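Hypothetical protein PH0226 (Pyrococcus horikoshii, PDB 1VE3) binds S-adenosylmethionine and probably acts as a methyltransferase on a substrate that is not known. Local coordinates at residues F54-G65 with Y79-I90. Numbering follows the deposited sequence.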
ATOM      1  N   PHE A  54     -14.775  -3.452   1.203  1.00 38.80           N
ATOM      2  CA  PHE A  54     -14.632  -3.157   2.622  1.00 37.80           C
ATOM      3  C   PHE A  54     -14.460  -1.657   2.830  1.00 39.38           C
ATOM      4  O   PHE A  54     -15.014  -1.084   3.765  1.00 38.71           O
ATOM      5  CB  PHE A  54     -13.438  -3.919   3.203  1.00 35.13           C
ATOM      6  CG  PHE A  54     -13.514  -5.401   2.988  1.00 33.45           C
ATOM      7  CD1 PHE A  54     -14.678  -6.098   3.304  1.00 32.89           C
ATOM      8  CD2 PHE A  54     -12.447  -6.098   2.430  1.00 34.22           C
ATOM      9  CE1 PHE A  54     -14.783  -7.460   3.062  1.00 30.78           C
ATOM     10  CE2 PHE A  54     -12.541  -7.467   2.183  1.00 33.33           C
ATOM     11  CZ  PHE A  54     -13.715  -8.150   2.499  1.00 33.40           C
ATOM     12  N   LEU A  55     -13.696  -1.018   1.955  1.00 40.59           N
ATOM     13  CA  LEU A  55     -13.491   0.422   2.070  1.00 43.39           C
ATOM     14  C   LEU A  55     -14.824   1.172   2.001  1.00 44.97           C
ATOM     15  O   LEU A  55     -15.101   2.038   2.833  1.00 45.00           O
ATOM     16  CB  LEU A  55     -12.575   0.926   0.958  1.00 45.05           C
ATOM     17  CG  LEU A  55     -12.408   2.442   0.920  1.00 46.28           C
ATOM     18  CD1 LEU A  55     -11.702   2.897   2.185  1.00 45.81           C
ATOM     19  CD2 LEU A  55     -11.618   2.846  -0.319  1.00 46.85           C
ATOM     20  N   LEU A  56     -15.647   0.845   1.005  1.00 44.21           N
ATOM     21  CA  LEU A  56     -16.940   1.507   0.850  1.00 46.18           C
ATOM     22  C   LEU A  56     -17.882   1.155   1.990  1.00 46.52           C
ATOM     23  O   LEU A  56     -18.622   2.008   2.479  1.00 45.90           O
ATOM     24  CB  LEU A  56     -17.593   1.134  -0.487  1.00 46.31           C
ATOM     25  CG  LEU A  56     -16.986   1.714  -1.771  1.00 47.09           C
ATOM     26  CD1 LEU A  56     -17.912   1.409  -2.950  1.00 47.85           C
ATOM     27  CD2 LEU A  56     -16.803   3.219  -1.627  1.00 45.85           C
ATOM     28  N   GLU A  57     -17.856  -0.106   2.406  1.00 47.12           N
ATOM     29  CA  GLU A  57     -18.703  -0.561   3.500  1.00 49.62           C
ATOM     30  C   GLU A  57     -18.441   0.240   4.774  1.00 50.62           C
ATOM     31  O   GLU A  57     -19.363   0.509   5.541  1.00 52.09           O
ATOM     32  CB  GLU A  57     -18.460  -2.042   3.786  1.00 49.88           C
ATOM     33  CG  GLU A  57     -19.229  -2.552   4.995  1.00 51.42           C
ATOM     34  CD  GLU A  57     -18.719  -3.887   5.487  1.00 51.92           C
ATOM     35  OE1 GLU A  57     -17.517  -3.977   5.813  1.00 52.40           O
ATOM     36  OE2 GLU A  57     -19.518  -4.846   5.554  1.00 53.66           O
ATOM     37  N   ASP A  58     -17.187   0.622   5.002  1.00 51.43           N
ATOM     38  CA  ASP A  58     -16.840   1.390   6.196  1.00 52.23           C
ATOM     39  C   ASP A  58     -17.279   2.842   6.076  1.00 52.34           C
ATOM     40  O   ASP A  58     -17.384   3.554   7.075  1.00 52.31           O
ATOM     41  CB  ASP A  58     -15.333   1.336   6.458  1.00 52.55           C
ATOM     42  CG  ASP A  58     -14.815  -0.080   6.592  1.00 53.78           C
ATOM     43  OD1 ASP A  58     -15.587  -0.961   7.031  1.00 53.39           O
ATOM     44  OD2 ASP A  58     -13.629  -0.310   6.269  1.00 55.50           O
ATOM     45  N   TYR A  59     -17.525   3.284   4.847  1.00 52.68           N
ATOM     46  CA  TYR A  59     -17.963   4.650   4.605  1.00 52.68           C
ATOM     47  C   TYR A  59     -19.484   4.737   4.634  1.00 51.47           C
ATOM     48  O   TYR A  59     -20.069   5.775   4.319  1.00 50.60           O
ATOM     49  CB  TYR A  59     -17.430   5.143   3.261  1.00 54.72           C
ATOM     50  CG  TYR A  59     -16.086   5.824   3.354  1.00 57.85           C
ATOM     51  CD1 TYR A  59     -15.969   7.102   3.900  1.00 58.79           C
ATOM     52  CD2 TYR A  59     -14.933   5.199   2.892  1.00 58.94           C
ATOM     53  CE1 TYR A  59     -14.739   7.742   3.979  1.00 61.11           C
ATOM     54  CE2 TYR A  59     -13.695   5.828   2.966  1.00 61.44           C
ATOM     55  CZ  TYR A  59     -13.604   7.101   3.509  1.00 62.61           C
ATOM     56  OH  TYR A  59     -12.381   7.738   3.564  1.00 62.91           O
ATOM     57  N   GLY A  60     -20.118   3.633   5.012  1.00 49.56           N
ATOM     58  CA  GLY A  60     -21.565   3.607   5.098  1.00 50.44           C
ATOM     59  C   GLY A  60     -22.294   3.287   3.807  1.00 50.13           C
ATOM     60  O   GLY A  60     -23.299   3.921   3.494  1.00 51.16           O
ATOM     61  N   PHE A  61     -21.792   2.312   3.055  1.00 48.87           N
ATOM     62  CA  PHE A  61     -22.424   1.902   1.806  1.00 47.16           C
ATOM     63  C   PHE A  61     -22.866   0.448   1.904  1.00 47.67           C
ATOM     64  O   PHE A  61     -22.252  -0.348   2.614  1.00 48.18           O
ATOM     65  CB  PHE A  61     -21.448   2.040   0.636  1.00 45.80           C
ATOM     66  CG  PHE A  61     -21.269   3.445   0.152  1.00 44.87           C
ATOM     67  CD1 PHE A  61     -22.167   4.001  -0.751  1.00 43.85           C
ATOM     68  CD2 PHE A  61     -20.199   4.215   0.594  1.00 44.73           C
ATOM     69  CE1 PHE A  61     -22.003   5.301  -1.209  1.00 43.16           C
ATOM     70  CE2 PHE A  61     -20.024   5.515   0.144  1.00 44.50           C
ATOM     71  CZ  PHE A  61     -20.930   6.063  -0.762  1.00 44.99           C
ATOM     72  N   GLU A  62     -23.940   0.112   1.198  1.00 47.97           N
ATOM     73  CA  GLU A  62     -24.449  -1.255   1.168  1.00 47.82           C
ATOM     74  C   GLU A  62     -23.720  -1.864  -0.028  1.00 47.44           C
ATOM     75  O   GLU A  62     -24.012  -1.521  -1.180  1.00 47.23           O
ATOM     76  CB  GLU A  62     -25.962  -1.246   0.940  1.00 47.16           C
ATOM     77  CG  GLU A  62     -26.601  -2.621   0.948  1.00 49.98           C
ATOM     78  CD  GLU A  62     -28.097  -2.568   0.717  1.00 50.63           C
ATOM     79  OE1 GLU A  62     -28.726  -3.645   0.647  1.00 50.68           O
ATOM     80  OE2 GLU A  62     -28.642  -1.449   0.606  1.00 50.58           O
ATOM     81  N   VAL A  63     -22.783  -2.769   0.242  1.00 45.55           N
ATOM     82  CA  VAL A  63     -21.965  -3.345  -0.824  1.00 43.30           C
ATOM     83  C   VAL A  63     -22.164  -4.790  -1.261  1.00 42.45           C
ATOM     84  O   VAL A  63     -22.362  -5.692  -0.446  1.00 43.49           O
ATOM     85  CB  VAL A  63     -20.466  -3.172  -0.486  1.00 41.86           C
ATOM     86  CG1 VAL A  63     -19.610  -3.601  -1.665  1.00 41.40           C
ATOM     87  CG2 VAL A  63     -20.190  -1.731  -0.110  1.00 40.44           C
ATOM     88  N   VAL A  64     -22.083  -4.991  -2.571  1.00 40.39           N
ATOM     89  CA  VAL A  64     -22.193  -6.310  -3.174  1.00 40.94           C
ATOM     90  C   VAL A  64     -20.992  -6.480  -4.102  1.00 39.84           C
ATOM     91  O   VAL A  64     -20.773  -5.669  -5.006  1.00 40.58           O
ATOM     92  CB  VAL A  64     -23.469  -6.454  -4.009  1.00 41.53           C
ATOM     93  CG1 VAL A  64     -23.561  -7.861  -4.560  1.00 43.17           C
ATOM     94  CG2 VAL A  64     -24.689  -6.128  -3.156  1.00 46.03           C
ATOM     95  N   GLY A  65     -20.209  -7.529  -3.870  1.00 38.21           N
ATOM     96  CA  GLY A  65     -19.039  -7.770  -4.693  1.00 36.55           C
ATOM     97  C   GLY A  65     -19.200  -8.972  -5.603  1.00 34.64           C
ATOM     98  O   GLY A  65     -19.576 -10.055  -5.149  1.00 33.48           O
ATOM     99  N   TYR A  79     -11.560 -12.599   4.129  1.00 46.89           N
ATOM    100  CA  TYR A  79     -11.212 -11.240   4.539  1.00 47.39           C
ATOM    101  C   TYR A  79     -12.409 -10.601   5.223  1.00 48.08           C
ATOM    102  O   TYR A  79     -12.262  -9.880   6.208  1.00 47.73           O
ATOM    103  CB  TYR A  79     -10.799 -10.381   3.338  1.00 45.83           C
ATOM    104  CG  TYR A  79      -9.358 -10.564   2.920  1.00 45.86           C
ATOM    105  CD1 TYR A  79      -8.317 -10.352   3.828  1.00 44.79           C
ATOM    106  CD2 TYR A  79      -9.029 -10.942   1.619  1.00 44.42           C
ATOM    107  CE1 TYR A  79      -6.984 -10.510   3.449  1.00 44.33           C
ATOM    108  CE2 TYR A  79      -7.699 -11.103   1.230  1.00 44.74           C
ATOM    109  CZ  TYR A  79      -6.681 -10.886   2.150  1.00 44.77           C
ATOM    110  OH  TYR A  79      -5.362 -11.031   1.770  1.00 42.50           O
ATOM    111  N   ALA A  80     -13.594 -10.871   4.687  1.00 49.49           N
ATOM    112  CA  ALA A  80     -14.828 -10.330   5.241  1.00 50.35           C
ATOM    113  C   ALA A  80     -15.055 -10.925   6.625  1.00 51.55           C
ATOM    114  O   ALA A  80     -15.541 -10.249   7.534  1.00 50.50           O
ATOM    115  CB  ALA A  80     -15.999 -10.660   4.327  1.00 49.82           C
ATOM    116  N   LYS A  81     -14.698 -12.195   6.778  1.00 52.78           N
ATOM    117  CA  LYS A  81     -14.860 -12.880   8.052  1.00 55.07           C
ATOM    118  C   LYS A  81     -13.937 -12.241   9.087  1.00 55.37           C
ATOM    119  O   LYS A  81     -14.384 -11.810  10.151  1.00 55.71           O
ATOM    120  CB  LYS A  81     -14.527 -14.366   7.895  1.00 56.59           C
ATOM    121  CG  LYS A  81     -15.031 -15.251   9.023  1.00 58.13           C
ATOM    122  CD  LYS A  81     -14.698 -16.713   8.753  1.00 59.12           C
ATOM    123  CE  LYS A  81     -15.355 -17.648   9.764  1.00 60.10           C
ATOM    124  NZ  LYS A  81     -14.945 -17.360  11.166  1.00 60.47           N
ATOM    125  N   SER A  82     -12.649 -12.167   8.761  1.00 55.10           N
ATOM    126  CA  SER A  82     -11.666 -11.586   9.667  1.00 55.59           C
ATOM    127  C   SER A  82     -11.958 -10.126   9.992  1.00 56.06           C
ATOM    128  O   SER A  82     -11.639  -9.654  11.081  1.00 56.31           O
ATOM    129  CB  SER A  82     -10.258 -11.710   9.078  1.00 55.35           C
ATOM    130  OG  SER A  82     -10.149 -11.003   7.859  1.00 56.93           O
ATOM    131  N   ARG A  83     -12.561  -9.406   9.050  1.00 56.84           N
ATOM    132  CA  ARG A  83     -12.886  -8.005   9.287  1.00 58.03           C
ATOM    133  C   ARG A  83     -14.320  -7.844   9.766  1.00 57.74           C
ATOM    134  O   ARG A  83     -14.776  -6.727  10.002  1.00 57.40           O
ATOM    135  CB  ARG A  83     -12.676  -7.171   8.017  1.00 59.27           C
ATOM    136  CG  ARG A  83     -11.219  -6.997   7.625  1.00 60.79           C
ATOM    137  CD  ARG A  83     -11.054  -5.866   6.634  1.00 61.04           C
ATOM    138  NE  ARG A  83      -9.651  -5.617   6.322  1.00 61.11           N
ATOM    139  CZ  ARG A  83      -9.227  -4.634   5.536  1.00 61.24           C
ATOM    140  NH1 ARG A  83     -10.102  -3.804   4.985  1.00 59.84           N
ATOM    141  NH2 ARG A  83      -7.931  -4.487   5.293  1.00 60.20           N
ATOM    142  N   GLU A  84     -15.025  -8.963   9.916  1.00 57.65           N
ATOM    143  CA  GLU A  84     -16.414  -8.930  10.357  1.00 57.86           C
ATOM    144  C   GLU A  84     -17.197  -7.951   9.487  1.00 57.07           C
ATOM    145  O   GLU A  84     -17.745  -6.963   9.967  1.00 56.70           O
ATOM    146  CB  GLU A  84     -16.483  -8.533  11.836  1.00 58.28           C
ATOM    147  CG  GLU A  84     -16.089  -9.671  12.772  1.00 59.00           C
ATOM    148  CD  GLU A  84     -15.905  -9.231  14.214  1.00 61.13           C
ATOM    149  OE1 GLU A  84     -15.867 -10.116  15.099  1.00 60.30           O
ATOM    150  OE2 GLU A  84     -15.787  -8.009  14.461  1.00 59.73           O
ATOM    151  N   SER A  85     -17.230  -8.254   8.194  1.00 56.91           N
ATOM    152  CA  SER A  85     -17.906  -7.433   7.201  1.00 56.61           C
ATOM    153  C   SER A  85     -19.210  -8.072   6.740  1.00 56.84           C
ATOM    154  O   SER A  85     -19.337  -9.300   6.710  1.00 56.65           O
ATOM    155  CB  SER A  85     -16.984  -7.231   5.995  1.00 56.67           C
ATOM    156  OG  SER A  85     -17.604  -6.449   4.991  1.00 55.60           O
ATOM    157  N   ASN A  86     -20.172  -7.230   6.374  1.00 56.71           N
ATOM    158  CA  ASN A  86     -21.470  -7.695   5.900  1.00 56.38           C
ATOM    159  C   ASN A  86     -21.577  -7.625   4.379  1.00 56.02           C
ATOM    160  O   ASN A  86     -22.664  -7.774   3.816  1.00 56.20           O
ATOM    161  CB  ASN A  86     -22.591  -6.868   6.531  1.00 56.98           C
ATOM    162  CG  ASN A  86     -22.705  -7.088   8.023  1.00 58.20           C
ATOM    163  OD1 ASN A  86     -22.918  -8.212   8.482  1.00 59.12           O
ATOM    164  ND2 ASN A  86     -22.564  -6.014   8.792  1.00 58.05           N
ATOM    165  N   VAL A  87     -20.450  -7.390   3.717  1.00 54.95           N
ATOM    166  CA  VAL A  87     -20.427  -7.321   2.260  1.00 53.41           C
ATOM    167  C   VAL A  87     -20.659  -8.719   1.699  1.00 53.13           C
ATOM    168  O   VAL A  87     -19.990  -9.672   2.097  1.00 52.73           O
ATOM    169  CB  VAL A  87     -19.069  -6.803   1.736  1.00 53.23           C
ATOM    170  CG1 VAL A  87     -19.063  -6.811   0.216  1.00 51.77           C
ATOM    171  CG2 VAL A  87     -18.808  -5.404   2.259  1.00 52.31           C
ATOM    172  N   GLU A  88     -21.616  -8.837   0.783  1.00 53.55           N
ATOM    173  CA  GLU A  88     -21.923 -10.121   0.169  1.00 53.36           C
ATOM    174  C   GLU A  88     -21.164 -10.310  -1.134  1.00 51.77           C
ATOM    175  O   GLU A  88     -21.298  -9.515  -2.065  1.00 52.91           O
ATOM    176  CB  GLU A  88     -23.418 -10.258  -0.115  1.00 54.57           C
ATOM    177  CG  GLU A  88     -23.729 -11.478  -0.977  1.00 57.60           C
ATOM    178  CD  GLU A  88     -25.211 -11.723  -1.167  1.00 60.59           C
ATOM    179  OE1 GLU A  88     -25.920 -10.803  -1.632  1.00 60.97           O
ATOM    180  OE2 GLU A  88     -25.661 -12.846  -0.854  1.00 60.74           O
ATOM    181  N   PHE A  89     -20.379 -11.378  -1.194  1.00 48.35           N
ATOM    182  CA  PHE A  89     -19.605 -11.690  -2.381  1.00 45.35           C
ATOM    183  C   PHE A  89     -20.278 -12.800  -3.164  1.00 44.37           C
ATOM    184  O   PHE A  89     -20.689 -13.816  -2.600  1.00 43.21           O
ATOM    185  CB  PHE A  89     -18.187 -12.097  -1.989  1.00 42.55           C
ATOM    186  CG  PHE A  89     -17.397 -10.981  -1.388  1.00 39.76           C
ATOM    187  CD1 PHE A  89     -17.000  -9.901  -2.167  1.00 37.76           C
ATOM    188  CD2 PHE A  89     -17.078 -10.988  -0.035  1.00 37.42           C
ATOM    189  CE1 PHE A  89     -16.293  -8.841  -1.605  1.00 36.47           C
ATOM    190  CE2 PHE A  89     -16.371  -9.933   0.537  1.00 34.87           C
ATOM    191  CZ  PHE A  89     -15.980  -8.859  -0.247  1.00 33.84           C
ATOM    192  N   ILE A  90     -20.391 -12.592  -4.470  1.00 43.50           N
ATOM    193  CA  ILE A  90     -21.023 -13.568  -5.342  1.00 43.08           C
ATOM    194  C   ILE A  90     -20.139 -13.852  -6.542  1.00 41.46           C
ATOM    195  O   ILE A  90     -19.534 -12.942  -7.103  1.00 41.00           O
ATOM    196  CB  ILE A  90     -22.380 -13.055  -5.864  1.00 44.17           C
ATOM    197  CG1 ILE A  90     -23.276 -12.661  -4.692  1.00 45.38           C
ATOM    198  CG2 ILE A  90     -23.057 -14.132  -6.694  1.00 44.69           C
ATOM    199  CD1 ILE A  90     -24.599 -12.047  -5.119  1.00 46.68           C
TER
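The ring of Phe54 is the main bump of this contact. It reaches from helix 51-58 into a hollow lined by Tyr79, Ala80, Ser85 and Phe89. Its CE2 touches Tyr79 CB at 3.6 Å, and its CE1 lies 3.6 Å from Ala80 CB. The far corner, Phe54 CZ, arrives at the edge of the Phe89 ring, 3.6 Å from Phe89 CZ, with the planes of the Phe54 and Phe89 rings 78° apart. Arg83 NH1 lies beside Phe54 CB, while Arg83 NE forms a salt bridge with Glu173 of the second subunit.

One helical turn on, Glu57 reaches out at a slant across Val87. Glu57 CG points opposite the backbone N (chi1 175°), and the chain runs on extended, bringing the carboxylate to the loop before strand 88-91. Asn86 N donates to Glu57 OE2 at 2.6 Å. Val87 CG2 fits against the Glu57 chain, 3.7 Å from Glu57 CB. The other branch, Val87 CG1, meets Val63 CG1 at 3.8 Å and also sits above one face of the Phe89 ring, offset toward its rim.

Gly65 leaves room for that ring. Gly65 N bonds to Glu88 O at 2.9 Å, and Ile90 N to Gly65 O at 2.7 Å, a parallel pairing. Strands 62-67 and 88-91, joined through helix 70-82, form a beta-alpha-beta unit at one edge of the Rossmann-like methyltransferase sheet. Strand 62-67 ends at Asp67, which binds S-adenosylmethionine.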